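Local atomic coordinates of mosquitocidal toxin (Bacillus sphaericus, PDB entry 2CB4), a protein that probably kills mosquito larvae by transferring ADP-ribose from NAD+ to target proteins, the chain here being the catalytic domain of the longer toxin. Residues R77-D82 against T127-N132; L134-T139 against N269-N274. The protein carries 1 engineered substitution. One frame throughout, in Å; residues are numbered along the deposited sequence.

Interaction 1 of 2, residues R77-D82 against T127-N132; sequences RLLRWD and TRARYN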
loop_
_atom_site.group_PDB
_atom_site.type_symbol
_atom_site.label_atom_id
_atom_site.label_comp_id
_atom_site.label_asym_id
_atom_site.label_seq_id
_atom_site.Cartn_x
_atom_site.Cartn_y
_atom_site.Cartn_z
ATOM N N ARG A 77 -10.247 27.769 39.459
ATOM C CA ARG A 77 -10.172 28.275 38.105
ATOM C C ARG A 77 -8.797 27.970 37.499
ATOM O O ARG A 77 -7.737 28.411 38.016
ATOM C CB ARG A 77 -10.423 29.778 38.101
ATOM C CG ARG A 77 -10.524 30.378 36.710
ATOM C CD ARG A 77 -11.094 31.765 36.794
ATOM N NE ARG A 77 -11.185 32.409 35.486
ATOM C CZ ARG A 77 -10.337 33.327 35.040
ATOM N NH1 ARG A 77 -9.325 33.728 35.799
ATOM N NH2 ARG A 77 -10.507 33.860 33.834
ATOM N N LEU A 78 -8.824 27.196 36.417
ATOM C CA LEU A 78 -7.597 26.788 35.720
ATOM C C LEU A 78 -7.501 27.452 34.341
ATOM O O LEU A 78 -8.511 27.844 33.734
ATOM C CB LEU A 78 -7.539 25.269 35.574
ATOM C CG LEU A 78 -7.652 24.458 36.863
ATOM C CD1 LEU A 78 -7.836 22.980 36.514
ATOM C CD2 LEU A 78 -6.365 24.674 37.673
ATOM N N LEU A 79 -6.274 27.584 33.865
ATOM C CA LEU A 79 -6.008 28.206 32.578
ATOM C C LEU A 79 -5.083 27.342 31.751
ATOM O O LEU A 79 -4.221 26.641 32.275
ATOM C CB LEU A 79 -5.328 29.579 32.778
ATOM C CG LEU A 79 -6.011 30.621 33.674
ATOM C CD1 LEU A 79 -5.044 31.797 33.835
ATOM C CD2 LEU A 79 -7.346 31.073 33.049
ATOM N N ARG A 80 -5.241 27.434 30.442
ATOM C CA ARG A 80 -4.364 26.726 29.516
ATOM C C ARG A 80 -4.098 27.575 28.281
ATOM O O ARG A 80 -5.022 27.980 27.588
ATOM C CB ARG A 80 -4.893 25.349 29.105
ATOM C CG ARG A 80 -3.985 24.745 28.093
ATOM C CD ARG A 80 -4.180 23.272 27.891
ATOM N NE ARG A 80 -3.460 22.873 26.695
ATOM C CZ ARG A 80 -2.307 22.213 26.665
ATOM N NH1 ARG A 80 -1.719 21.801 27.777
ATOM N NH2 ARG A 80 -1.758 21.940 25.499
ATOM N N TRP A 81 -2.824 27.836 28.025
ATOM C CA TRP A 81 -2.380 28.591 26.859
ATOM C C TRP A 81 -2.256 27.574 25.740
ATOM O O TRP A 81 -1.591 26.548 25.899
ATOM C CB TRP A 81 -0.998 29.185 27.123
ATOM C CG TRP A 81 -1.052 30.294 28.138
ATOM C CD1 TRP A 81 -0.738 30.215 29.493
ATOM C CD2 TRP A 81 -1.394 31.664 27.887
ATOM N NE1 TRP A 81 -0.908 31.441 30.083
ATOM C CE2 TRP A 81 -1.316 32.352 29.137
ATOM C CE3 TRP A 81 -1.822 32.368 26.750
ATOM C CZ2 TRP A 81 -1.602 33.723 29.257
ATOM C CZ3 TRP A 81 -2.088 33.742 26.874
ATOM C CH2 TRP A 81 -1.961 34.402 28.115
ATOM N N ASP A 82 -2.884 27.857 24.601
ATOM C CA ASP A 82 -2.844 26.921 23.478
ATOM C C ASP A 82 -2.947 27.689 22.163
ATOM O O ASP A 82 -3.685 28.689 22.071
ATOM C CB ASP A 82 -3.997 25.879 23.597
ATOM C CG ASP A 82 -3.646 24.526 22.976
ATOM O OD1 ASP A 82 -3.448 24.474 21.747
ATOM O OD2 ASP A 82 -3.569 23.499 23.694
ATOM N N THR A 127 -2.541 25.648 34.313
ATOM C CA THR A 127 -1.878 26.450 35.311
ATOM C C THR A 127 -3.009 27.177 36.055
ATOM O O THR A 127 -4.058 27.454 35.497
ATOM C CB THR A 127 -0.814 27.433 34.687
ATOM O OG1 THR A 127 -0.101 28.105 35.735
ATOM C CG2 THR A 127 -1.465 28.486 33.792
ATOM N N ARG A 128 -2.793 27.471 37.326
ATOM C CA ARG A 128 -3.819 28.144 38.119
ATOM C C ARG A 128 -3.969 29.606 37.815
ATOM O O ARG A 128 -2.981 30.298 37.605
ATOM C CB ARG A 128 -3.522 27.986 39.615
ATOM C CG ARG A 128 -3.294 26.536 40.066
ATOM C CD ARG A 128 -3.136 26.450 41.569
ATOM N NE ARG A 128 -4.371 26.813 42.247
ATOM C CZ ARG A 128 -4.446 27.378 43.450
ATOM N NH1 ARG A 128 -3.347 27.651 44.130
ATOM N NH2 ARG A 128 -5.632 27.674 43.973
ATOM N N ALA A 129 -5.220 30.087 37.836
ATOM C CA ALA A 129 -5.482 31.511 37.679
ATOM C C ALA A 129 -4.883 32.157 38.976
ATOM O O ALA A 129 -4.879 31.543 40.057
ATOM C CB ALA A 129 -6.977 31.761 37.579
ATOM N N ARG A 130 -4.341 33.365 38.859
ATOM C CA ARG A 130 -3.715 34.030 39.993
ATOM C C ARG A 130 -4.474 35.259 40.443
ATOM O O ARG A 130 -4.960 36.046 39.629
ATOM C CB ARG A 130 -2.291 34.425 39.656
ATOM C CG ARG A 130 -1.348 33.279 39.498
ATOM C CD ARG A 130 -0.028 33.840 39.017
ATOM N NE ARG A 130 0.774 34.294 40.140
ATOM C CZ ARG A 130 1.278 35.516 40.300
ATOM N NH1 ARG A 130 1.119 36.482 39.409
ATOM N NH2 ARG A 130 1.993 35.761 41.379
ATOM N N TYR A 131 -4.559 35.422 41.761
ATOM C CA TYR A 131 -5.293 36.544 42.351
ATOM C C TYR A 131 -4.479 37.245 43.401
ATOM O O TYR A 131 -3.620 36.635 44.029
ATOM C CB TYR A 131 -6.605 36.015 42.962
ATOM C CG TYR A 131 -7.519 35.462 41.899
ATOM C CD1 TYR A 131 -8.400 36.305 41.206
ATOM C CD2 TYR A 131 -7.433 34.136 41.507
ATOM C CE1 TYR A 131 -9.193 35.822 40.178
ATOM C CE2 TYR A 131 -8.238 33.632 40.474
ATOM C CZ TYR A 131 -9.091 34.485 39.808
ATOM O OH TYR A 131 -9.887 34.004 38.808
ATOM N N ASN A 132 -4.732 38.534 43.589
ATOM C CA ASN A 132 -4.032 39.259 44.660
ATOM C C ASN A 132 -4.847 39.077 45.968
ATOM O O ASN A 132 -5.809 38.285 46.023
ATOM C CB ASN A 132 -3.756 40.740 44.326
ATOM C CG ASN A 132 -4.994 41.565 44.261
ATOM O OD1 ASN A 132 -6.091 41.105 44.597
ATOM N ND2 ASN A 132 -4.854 42.782 43.750
HETATM O O HOH W 1 -6.700 26.996 40.507
#

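Interaction 2 of 2, residues L134-T139 against N269-N274; sequences LGLEIT and NNLLNN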
loop_
_atom_site.group_PDB
_atom_site.type_symbol
_atom_site.label_atom_id
_atom_site.label_comp_id
_atom_site.label_asym_id
_atom_site.label_seq_id
_atom_site.Cartn_x
_atom_site.Cartn_y
_atom_site.Cartn_z
ATOM N N LEU A 134 -6.914 41.069 47.469
ATOM C CA LEU A 134 -8.251 41.611 47.341
ATOM C C LEU A 134 -9.093 40.693 46.474
ATOM O O LEU A 134 -10.248 41.019 46.173
ATOM C CB LEU A 134 -8.194 42.969 46.659
ATOM C CG LEU A 134 -7.353 44.011 47.390
ATOM C CD1 LEU A 134 -7.307 45.302 46.579
ATOM C CD2 LEU A 134 -7.992 44.261 48.730
ATOM N N GLY A 135 -8.503 39.578 46.026
ATOM C CA GLY A 135 -9.214 38.618 45.160
ATOM C C GLY A 135 -9.363 39.090 43.697
ATOM O O GLY A 135 -10.233 38.608 42.962
ATOM N N LEU A 136 -8.533 40.045 43.296
ATOM C CA LEU A 136 -8.531 40.561 41.930
ATOM C C LEU A 136 -7.483 39.761 41.126
ATOM O O LEU A 136 -6.408 39.417 41.655
ATOM C CB LEU A 136 -8.137 42.041 41.928
ATOM C CG LEU A 136 -9.095 42.999 42.647
ATOM C CD1 LEU A 136 -8.653 44.443 42.463
ATOM C CD2 LEU A 136 -10.479 42.813 42.111
ATOM N N GLU A 137 -7.792 39.469 39.865
ATOM C CA GLU A 137 -6.880 38.703 39.010
ATOM C C GLU A 137 -5.600 39.433 38.636
ATOM O O GLU A 137 -5.618 40.608 38.226
ATOM C CB GLU A 137 -7.572 38.203 37.731
ATOM C CG GLU A 137 -6.836 37.049 37.086
ATOM C CD GLU A 137 -7.498 36.492 35.839
ATOM O OE1 GLU A 137 -8.468 37.083 35.337
ATOM O OE2 GLU A 137 -7.015 35.460 35.344
ATOM N N ILE A 138 -4.488 38.713 38.755
ATOM C CA ILE A 138 -3.177 39.240 38.377
ATOM C C ILE A 138 -2.573 38.304 37.302
ATOM O O ILE A 138 -3.113 37.238 37.020
ATOM C CB ILE A 138 -2.224 39.421 39.602
ATOM C CG1 ILE A 138 -2.040 38.099 40.343
ATOM C CG2 ILE A 138 -2.771 40.510 40.540
ATOM C CD1 ILE A 138 -0.993 38.171 41.444
ATOM N N THR A 139 -1.479 38.731 36.676
ATOM C CA THR A 139 -0.844 37.970 35.611
ATOM C C THR A 139 -0.552 36.507 35.966
ATOM O O THR A 139 0.119 36.228 36.959
ATOM C CB THR A 139 0.426 38.683 35.134
ATOM O OG1 THR A 139 0.133 40.074 34.983
ATOM C CG2 THR A 139 0.907 38.122 33.786
ATOM N N ASN A 269 3.142 40.712 38.814
ATOM C CA ASN A 269 1.942 40.541 39.628
ATOM C C ASN A 269 0.978 41.668 39.396
ATOM O O ASN A 269 0.185 42.007 40.270
ATOM C CB ASN A 269 2.286 40.517 41.103
ATOM C CG ASN A 269 3.152 39.344 41.479
ATOM O OD1 ASN A 269 3.016 38.243 40.956
ATOM N ND2 ASN A 269 4.019 39.565 42.433
ATOM N N ASN A 270 1.051 42.260 38.221
ATOM C CA ASN A 270 0.165 43.349 37.882
ATOM C C ASN A 270 -1.253 42.869 37.691
ATOM O O ASN A 270 -1.503 41.683 37.415
ATOM C CB ASN A 270 0.654 44.049 36.619
ATOM C CG ASN A 270 2.045 44.607 36.781
ATOM O OD1 ASN A 270 2.555 44.734 37.903
ATOM N ND2 ASN A 270 2.690 44.900 35.670
ATOM N N LEU A 271 -2.190 43.796 37.843
ATOM C CA LEU A 271 -3.579 43.468 37.669
ATOM C C LEU A 271 -3.834 43.178 36.194
ATOM O O LEU A 271 -3.350 43.887 35.292
ATOM C CB LEU A 271 -4.474 44.609 38.150
ATOM C CG LEU A 271 -4.528 44.910 39.659
ATOM C CD1 LEU A 271 -5.267 46.244 39.827
ATOM C CD2 LEU A 271 -5.235 43.801 40.448
ATOM N N LEU A 272 -4.603 42.129 35.964
ATOM C CA LEU A 272 -4.948 41.726 34.630
ATOM C C LEU A 272 -6.219 42.458 34.294
ATOM O O LEU A 272 -7.259 41.852 34.105
ATOM C CB LEU A 272 -5.172 40.216 34.605
ATOM C CG LEU A 272 -4.944 39.566 33.258
ATOM C CD1 LEU A 272 -3.507 39.796 32.762
ATOM C CD2 LEU A 272 -5.292 38.112 33.389
ATOM N N ASN A 273 -6.133 43.781 34.241
ATOM C CA ASN A 273 -7.304 44.604 33.986
ATOM C C ASN A 273 -7.252 45.449 32.707
ATOM O O ASN A 273 -8.062 46.374 32.533
ATOM C CB ASN A 273 -7.596 45.501 35.209
ATOM C CG ASN A 273 -6.487 46.534 35.487
ATOM O OD1 ASN A 273 -5.556 46.735 34.686
ATOM N ND2 ASN A 273 -6.584 47.186 36.643
ATOM N N ASN A 274 -6.303 45.135 31.829
ATOM C CA ASN A 274 -6.142 45.850 30.557
ATOM C C ASN A 274 -6.431 44.896 29.373
ATOM O O ASN A 274 -6.858 43.738 29.567
ATOM C CB ASN A 274 -4.717 46.413 30.446
ATOM C CG ASN A 274 -3.670 45.459 31.001
ATOM O OD1 ASN A 274 -3.850 44.221 31.029
ATOM N ND2 ASN A 274 -2.605 46.029 31.517
#

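Interaction 1 of 2, residues R77-D82 against T127-N132
Leu79 and Thr127 face each other as an antiparallel hydrogen-bonded pair, joining strands 78-82 and 123-131 in the central sheet of the ADP-ribosyltransferase fold. Leu79 N donates to Thr127 O at 2.8 Å, and Thr127 N returns the bond to Leu79 O at the same length. Next in the ladder, Leu78 and Arg128 form a non-hydrogen-bonded pair with diverging side chains. Beyond it Ala129 N donates to Arg77 O in an almost straight bond (3.0 Å, 170°). A water also lies within bonding distance of that oxygen and accepts from Arg128 NE, while Arg128 NH2 turns back to Glu75 O.

The Arg77 side chain leans over the strand end. CG lies anti to the backbone N (chi1 -173°), and the extended chain runs past Ala129 to cross the Tyr131 side chain at about a right angle. NH1 makes a weak, bent bond to Tyr131 OH (3.1 Å, 133°). Its stronger partners are acidic: NE pairs with Glu155 and NH1 with Glu137, and the two carboxylates would offset the charge of the buried head group. One face of the guanidinium carries Leu79 CD2, offset toward the rim.

Within 77-82 itself Arg80 is paired with Asp82, and its NH1 reaches Ser125 O, an arginine beside a Ser-Thr run on the next strand being consistent with the R-S-E class of ADP-ribosyltransferases.

Packing completes the join. Thr127 OG1 is bound to Glu178 O, whereas CG2 rests 4.1 Å from Leu79 CB. Ala129 CB is covered by the Arg77 chain and sits 3.5 Å from Arg77 NH1.

Interaction 2 of 2, residues L134-T139 against N269-N274
A single β-bridge between Ile138 and Leu271 fastens the short, weakly bonded strand 137-138 to the loop that follows strand 264-265. The two backbones do not run on as a ladder, because their touching parts diverge by 106°. Two hydrogen bonds hold the crossing. Leu272 N points straight at Glu137 O, at 2.9 Å and 179°. Thr139 N donates to Asn270 O, at 3.0 Å. Between them Ile138 CA makes a CA-H...O contact with Asn270 O, and Leu271 CA makes a longer one with Glu137 O, which thus receives a second, weaker contact.

An inverse gamma turn centred on Leu272 is closed by a weak bond from Asn273 N to Leu271 O. The Leu272 side chain lies beside that of Glu137, both pointing the same way, with CD2 3.7 Å from Glu137 CD. The glutamate reaches this place with CG anti to the backbone N (chi1 -160°) and its chain extended beyond. On the other flank Leu271 CD2 packs on Leu136 CB at 3.7 Å and on Ile138 CG2 a little farther off. Ile138 CD1 touches CB and OD1 of Asn269, the two side chains running alongside each other; that OD1 is hydrogen-bonded to Arg130 NH2. Thr139 OG1 is bonded to Asn268 OD1, just before the loop segment.

Leu272 CD2 thus covers part of the carboxylate that pairs with Arg77, and this methyl may limit water's access to it.

How the interactions relate
The two contacts come in series along the chain: both segments of interaction 1 precede those of interaction 2, and their centres are 12 Å apart. Strands 123-131 and 137-138, successive in sequence, are antiparallel neighbours in the same mixed sheet. Interaction 1 is buried near the centre of the chain; interaction 2, about 19 Å from that centre, brings a late loop against the short strand. Arg130 ties them directly, NH1 to Thr139 O and NH2 to Asn269 OD1 in probable hydrogen bonds, touching both segments of interaction 2. The loop is thus joined to the catalytic domain's sheet by backbone bonds to strand 137-138 and its flank, and by Arg130 from the neighbouring strand.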